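Local coordinates for protein beta-N-acetylhexosaminidase (Streptomyces plicatus, PDB 1JAK) that hydrolyses terminal N-acetylhexosamine residues from beta-linked glycosides as a family 20 glycoside hydrolase, by substrate-assisted catalysis, at residues R45-R50 against G84-R89; D62-L67 against H121-L126. One frame throughout, in Å; residues are numbered along the deposited sequence.

Contact 1 of 2, residues R45-R50 against G84-R89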
loop_
_atom_site.group_PDB
_atom_site.type_symbol
_atom_site.label_atom_id
_atom_site.label_comp_id
_atom_site.label_asym_id
_atom_site.label_seq_id
_atom_site.Cartn_x
_atom_site.Cartn_y
_atom_site.Cartn_z
ATOM N N ARG A 45 -13.410 18.547 26.027
ATOM C CA ARG A 45 -13.210 19.800 25.307
ATOM C C ARG A 45 -11.877 20.513 25.506
ATOM O O ARG A 45 -11.357 21.114 24.569
ATOM C CB ARG A 45 -14.358 20.770 25.617
ATOM C CG ARG A 45 -14.318 21.400 27.002
ATOM C CD ARG A 45 -15.644 22.083 27.330
ATOM N NE ARG A 45 -16.101 22.973 26.263
ATOM C CZ ARG A 45 -15.518 24.124 25.935
ATOM N NH1 ARG A 45 -14.442 24.539 26.592
ATOM N NH2 ARG A 45 -16.012 24.859 24.947
ATOM N N GLY A 46 -11.317 20.442 26.708
ATOM C CA GLY A 46 -10.061 21.130 26.962
ATOM C C GLY A 46 -8.790 20.329 26.755
ATOM O O GLY A 46 -7.702 20.788 27.102
ATOM N N THR A 47 -8.908 19.141 26.179
ATOM C CA THR A 47 -7.729 18.309 25.966
ATOM C C THR A 47 -6.710 18.929 25.019
ATOM O O THR A 47 -7.053 19.394 23.930
ATOM C CB THR A 47 -8.115 16.916 25.430
ATOM O OG1 THR A 47 -8.884 16.218 26.418
ATOM C CG2 THR A 47 -6.861 16.103 25.105
ATOM N N HIS A 48 -5.454 18.933 25.454
ATOM C CA HIS A 48 -4.343 19.459 24.668
ATOM C C HIS A 48 -3.521 18.277 24.164
ATOM O O HIS A 48 -3.501 17.218 24.789
ATOM C CB HIS A 48 -3.433 20.334 25.536
ATOM C CG HIS A 48 -4.001 21.679 25.859
ATOM N ND1 HIS A 48 -5.352 21.906 26.002
ATOM C CD2 HIS A 48 -3.394 22.865 26.105
ATOM C CE1 HIS A 48 -5.554 23.172 26.321
ATOM N NE2 HIS A 48 -4.382 23.776 26.390
ATOM N N ILE A 49 -2.856 18.462 23.029
ATOM C CA ILE A 49 -1.990 17.432 22.473
ATOM C C ILE A 49 -0.573 17.947 22.702
ATOM O O ILE A 49 -0.145 18.914 22.072
ATOM C CB ILE A 49 -2.238 17.227 20.964
ATOM C CG1 ILE A 49 -3.615 16.589 20.753
ATOM C CG2 ILE A 49 -1.150 16.338 20.366
ATOM C CD1 ILE A 49 -4.068 16.567 19.308
ATOM N N ARG A 50 0.131 17.313 23.634
ATOM C CA ARG A 50 1.495 17.698 23.976
ATOM C C ARG A 50 2.486 16.906 23.136
ATOM O O ARG A 50 2.421 15.681 23.085
ATOM C CB ARG A 50 1.749 17.430 25.464
ATOM C CG ARG A 50 3.176 17.695 25.946
ATOM C CD ARG A 50 3.548 19.166 25.879
ATOM N NE ARG A 50 4.664 19.484 26.771
ATOM C CZ ARG A 50 5.918 19.081 26.591
ATOM N NH1 ARG A 50 6.241 18.338 25.543
ATOM N NH2 ARG A 50 6.852 19.416 27.472
ATOM N N GLY A 84 -0.293 17.904 28.532
ATOM C CA GLY A 84 -1.492 17.565 27.784
ATOM C C GLY A 84 -2.096 16.193 28.035
ATOM O O GLY A 84 -1.395 15.242 28.385
ATOM N N GLY A 85 -3.410 16.103 27.841
ATOM C CA GLY A 85 -4.129 14.856 28.034
ATOM C C GLY A 85 -3.670 13.779 27.070
ATOM O O GLY A 85 -3.742 12.591 27.377
ATOM N N ILE A 86 -3.228 14.194 25.888
ATOM C CA ILE A 86 -2.712 13.263 24.889
ATOM C C ILE A 86 -1.275 13.693 24.648
ATOM O O ILE A 86 -1.025 14.812 24.202
ATOM C CB ILE A 86 -3.491 13.341 23.557
ATOM C CG1 ILE A 86 -4.928 12.863 23.769
ATOM C CG2 ILE A 86 -2.801 12.475 22.502
ATOM C CD1 ILE A 86 -5.811 12.989 22.540
ATOM N N ARG A 87 -0.331 12.812 24.954
ATOM C CA ARG A 87 1.076 13.140 24.783
ATOM C C ARG A 87 1.778 12.232 23.788
ATOM O O ARG A 87 1.652 11.009 23.851
ATOM C CB ARG A 87 1.803 13.063 26.128
ATOM C CG ARG A 87 3.310 13.302 26.044
ATOM C CD ARG A 87 3.723 14.515 26.863
ATOM N NE ARG A 87 5.174 14.692 26.938
ATOM C CZ ARG A 87 5.959 15.001 25.908
ATOM N NH1 ARG A 87 5.448 15.173 24.694
ATOM N NH2 ARG A 87 7.265 15.148 26.094
ATOM N N LEU A 88 2.510 12.851 22.869
ATOM C CA LEU A 88 3.276 12.127 21.867
ATOM C C LEU A 88 4.729 12.420 22.214
ATOM O O LEU A 88 5.170 13.567 22.145
ATOM C CB LEU A 88 2.948 12.647 20.463
ATOM C CG LEU A 88 1.461 12.685 20.094
ATOM C CD1 LEU A 88 1.307 13.144 18.648
ATOM C CD2 LEU A 88 0.842 11.307 20.282
ATOM N N ARG A 89 5.473 11.392 22.605
ATOM C CA ARG A 89 6.860 11.605 22.985
ATOM C C ARG A 89 7.866 10.678 22.331
ATOM O O ARG A 89 7.627 9.480 22.184
ATOM C CB ARG A 89 6.997 11.517 24.508
ATOM C CG ARG A 89 6.430 10.253 25.125
ATOM C CD ARG A 89 6.351 10.379 26.643
ATOM N NE ARG A 89 7.669 10.470 27.264
ATOM C CZ ARG A 89 8.492 9.438 27.423
ATOM N NH1 ARG A 89 8.133 8.231 27.007
ATOM N NH2 ARG A 89 9.674 9.611 27.999
#
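Arg50 O takes two N-H groups from the neighbouring strand: the backbone N of Leu88 at 2.8 Å, almost straight (171°), and Arg87 NH1 in a weak bond of 3.5 Å. It lies at the edge of the Arg87 guanidinium, in plane. Two further backbone bonds complete the parallel pairing, Arg50 N to Ile86 O at 2.8 Å and Ile86 N to His48 O at 3.2 Å. The Arg50 and Arg87 side chains run side by side in the same direction, Arg50 CG meeting Arg87 CD at 3.4 Å. A bend at chi2 of Arg50 (66°) turns CD out of line, and NH1 ends over one face of the Arg87 guanidinium, 3.4 Å from Arg87 CZ; Arg89 CB covers the opposite face. The planes are 47° apart; the salt bridge from Arg87 to Asp52 probably eases the likely repulsion. Thr47 CG2, in the loop before the strand, touches Ile86 CG1 at 4.0 Å. On the face carrying Ile49 and Ile86, these and Leu88 pack against helix 55-72. Strand 49-50, this helix and the parallel strand 78-79 form a beta-alpha-beta unit of the non-catalytic alpha/beta domain; strand 86-90 continues the sheet to strand 108-113.

Contact 2 of 2, residues D62-L67 against H121-L126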
loop_
_atom_site.group_PDB
_atom_site.type_symbol
_atom_site.label_atom_id
_atom_site.label_comp_id
_atom_site.label_asym_id
_atom_site.label_seq_id
_atom_site.Cartn_x
_atom_site.Cartn_y
_atom_site.Cartn_z
ATOM N N ASP A 62 -0.174 17.634 14.801
ATOM C CA ASP A 62 -1.126 18.334 13.946
ATOM C C ASP A 62 -1.965 17.329 13.166
ATOM O O ASP A 62 -3.153 17.546 12.937
ATOM C CB ASP A 62 -0.410 19.261 12.956
ATOM C CG ASP A 62 0.305 20.413 13.634
ATOM O OD1 ASP A 62 -0.173 20.882 14.688
ATOM O OD2 ASP A 62 1.339 20.862 13.098
ATOM N N TYR A 63 -1.338 16.233 12.749
ATOM C CA TYR A 63 -2.037 15.192 12.003
ATOM C C TYR A 63 -3.168 14.618 12.854
ATOM O O TYR A 63 -4.293 14.432 12.383
ATOM C CB TYR A 63 -1.065 14.073 11.627
ATOM C CG TYR A 63 -1.734 12.858 11.029
ATOM C CD1 TYR A 63 -2.142 12.843 9.696
ATOM C CD2 TYR A 63 -1.970 11.720 11.804
ATOM C CE1 TYR A 63 -2.770 11.723 9.150
ATOM C CE2 TYR A 63 -2.598 10.604 11.270
ATOM C CZ TYR A 63 -2.993 10.609 9.946
ATOM O OH TYR A 63 -3.608 9.499 9.418
ATOM N N LEU A 64 -2.856 14.337 14.113
ATOM C CA LEU A 64 -3.839 13.788 15.038
ATOM C C LEU A 64 -4.966 14.786 15.299
ATOM O O LEU A 64 -6.144 14.426 15.257
ATOM C CB LEU A 64 -3.165 13.413 16.361
ATOM C CG LEU A 64 -4.114 12.997 17.493
ATOM C CD1 LEU A 64 -4.925 11.778 17.069
ATOM C CD2 LEU A 64 -3.311 12.695 18.749
ATOM N N ALA A 65 -4.602 16.035 15.576
ATOM C CA ALA A 65 -5.602 17.064 15.840
ATOM C C ALA A 65 -6.570 17.169 14.665
ATOM O O ALA A 65 -7.785 17.245 14.858
ATOM C CB ALA A 65 -4.923 18.408 16.085
ATOM N N ASP A 66 -6.027 17.174 13.449
ATOM C CA ASP A 66 -6.859 17.259 12.252
ATOM C C ASP A 66 -7.838 16.088 12.149
ATOM O O ASP A 66 -8.961 16.252 11.671
ATOM C CB ASP A 66 -5.994 17.313 10.986
ATOM C CG ASP A 66 -5.303 18.656 10.803
ATOM O OD1 ASP A 66 -5.709 19.635 11.464
ATOM O OD2 ASP A 66 -4.360 18.735 9.985
ATOM N N LEU A 67 -7.414 14.905 12.585
ATOM C CA LEU A 67 -8.286 13.735 12.537
ATOM C C LEU A 67 -9.416 13.815 13.554
ATOM O O LEU A 67 -10.519 13.330 13.302
ATOM C CB LEU A 67 -7.499 12.449 12.819
ATOM C CG LEU A 67 -6.543 11.867 11.782
ATOM C CD1 LEU A 67 -5.850 10.650 12.378
ATOM C CD2 LEU A 67 -7.311 11.481 10.527
ATOM N N HIS A 121 2.105 5.534 13.847
ATOM C CA HIS A 121 1.457 4.233 13.944
ATOM C C HIS A 121 0.637 4.154 15.229
ATOM O O HIS A 121 -0.437 3.555 15.248
ATOM C CB HIS A 121 2.512 3.130 13.883
ATOM C CG HIS A 121 3.201 3.045 12.556
ATOM N ND1 HIS A 121 4.471 2.532 12.405
ATOM C CD2 HIS A 121 2.796 3.417 11.318
ATOM C CE1 HIS A 121 4.821 2.597 11.131
ATOM N NE2 HIS A 121 3.822 3.130 10.450
ATOM N N GLY A 122 1.138 4.771 16.297
ATOM C CA GLY A 122 0.401 4.767 17.551
ATOM C C GLY A 122 -0.922 5.490 17.364
ATOM O O GLY A 122 -1.946 5.109 17.935
ATOM N N VAL A 123 -0.895 6.545 16.558
ATOM C CA VAL A 123 -2.097 7.319 16.270
ATOM C C VAL A 123 -3.111 6.453 15.525
ATOM O O VAL A 123 -4.306 6.526 15.791
ATOM C CB VAL A 123 -1.760 8.579 15.428
ATOM C CG1 VAL A 123 -3.030 9.170 14.818
ATOM C CG2 VAL A 123 -1.084 9.620 16.314
ATOM N N GLN A 124 -2.635 5.621 14.601
ATOM C CA GLN A 124 -3.539 4.757 13.850
ATOM C C GLN A 124 -4.253 3.786 14.789
ATOM O O GLN A 124 -5.387 3.389 14.543
ATOM C CB GLN A 124 -2.776 3.978 12.775
ATOM C CG GLN A 124 -2.058 4.857 11.751
ATOM C CD GLN A 124 -2.957 5.934 11.160
ATOM O OE1 GLN A 124 -4.151 5.721 10.950
ATOM N NE2 GLN A 124 -2.378 7.096 10.877
ATOM N N THR A 125 -3.581 3.397 15.864
ATOM C CA THR A 125 -4.189 2.502 16.836
ATOM C C THR A 125 -5.203 3.293 17.657
ATOM O O THR A 125 -6.318 2.829 17.906
ATOM C CB THR A 125 -3.122 1.901 17.764
ATOM O OG1 THR A 125 -2.331 0.971 17.015
ATOM C CG2 THR A 125 -3.769 1.187 18.950
ATOM N N LEU A 126 -4.815 4.498 18.061
ATOM C CA LEU A 126 -5.692 5.350 18.856
ATOM C C LEU A 126 -7.031 5.618 18.175
ATOM O O LEU A 126 -8.081 5.585 18.821
ATOM C CB LEU A 126 -4.996 6.680 19.166
ATOM C CG LEU A 126 -5.810 7.716 19.949
ATOM C CD1 LEU A 126 -6.232 7.138 21.303
ATOM C CD2 LEU A 126 -4.970 8.971 20.147
#
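Helices 55-72 and 116-129 pack side by side in the alpha/beta domain that precedes the catalytic barrel of family 20 enzymes, and Tyr63, Leu64 and Leu67 of the first meet Val123, Gln124 and Leu126 of the second. The segments 62-67 and 121-126 run nearly parallel, their axes 18° apart in direction and 10.8 Å apart at closest approach, a wide spacing bridged by side chains alone. Val123 CG1 is the apolar centre. Set anti to the backbone N, it touches Leu64 CD1 at 3.9 Å, Leu67 CD1 at 4.0 Å, and Tyr63 CE2 at the edge of the ring, near its plane. Leu67 CG lies over one face of that ring, offset toward the rim, so the leucine packs against both the tyrosine of its own helix and the valine opposite. Leu64 CD1 also reaches Leu126 CD2 at 4.2 Å, the two side chains crossing at about a right angle. The polar link is Gln124 NE2 to Tyr63 OH, 3.1 Å and nearly straight (166°), with the oxygen almost in the amide plane; the ring and amide planes stand 56° apart. Gln124 OE1 accepts a bond from Arg127 NH1, and Phe120 meets the Tyr63 ring. Bonds at both ends of the amide are consistent with one flip, NE2 toward the phenol and OE1 toward the arginine, and between these two segments one directional bond is added to contacts that are otherwise apolar.

Contacts 1 and 2 lie in the same domain, on the same side of the chain's centre, with their own centres about 12 Å apart. Their segments alternate along the chain: 45-50, 62-67, 84-89, then 121-126. Strand 49-50 is followed by helix 55-72, which packs back on the sheet before the chain returns to it as strands 78-79 and 86-90. The two contacts touch directly, Leu64 CD2 lying 3.8 Å from Ile86 CG2 and Ala65 N 3.8 Å from Ile49 CD1. Helix 55-72 thus joins them, packing on strands 49-50 and 86-90 through one flank and on helix 116-129 through another, away from the inhibitor-binding pocket of the barrel.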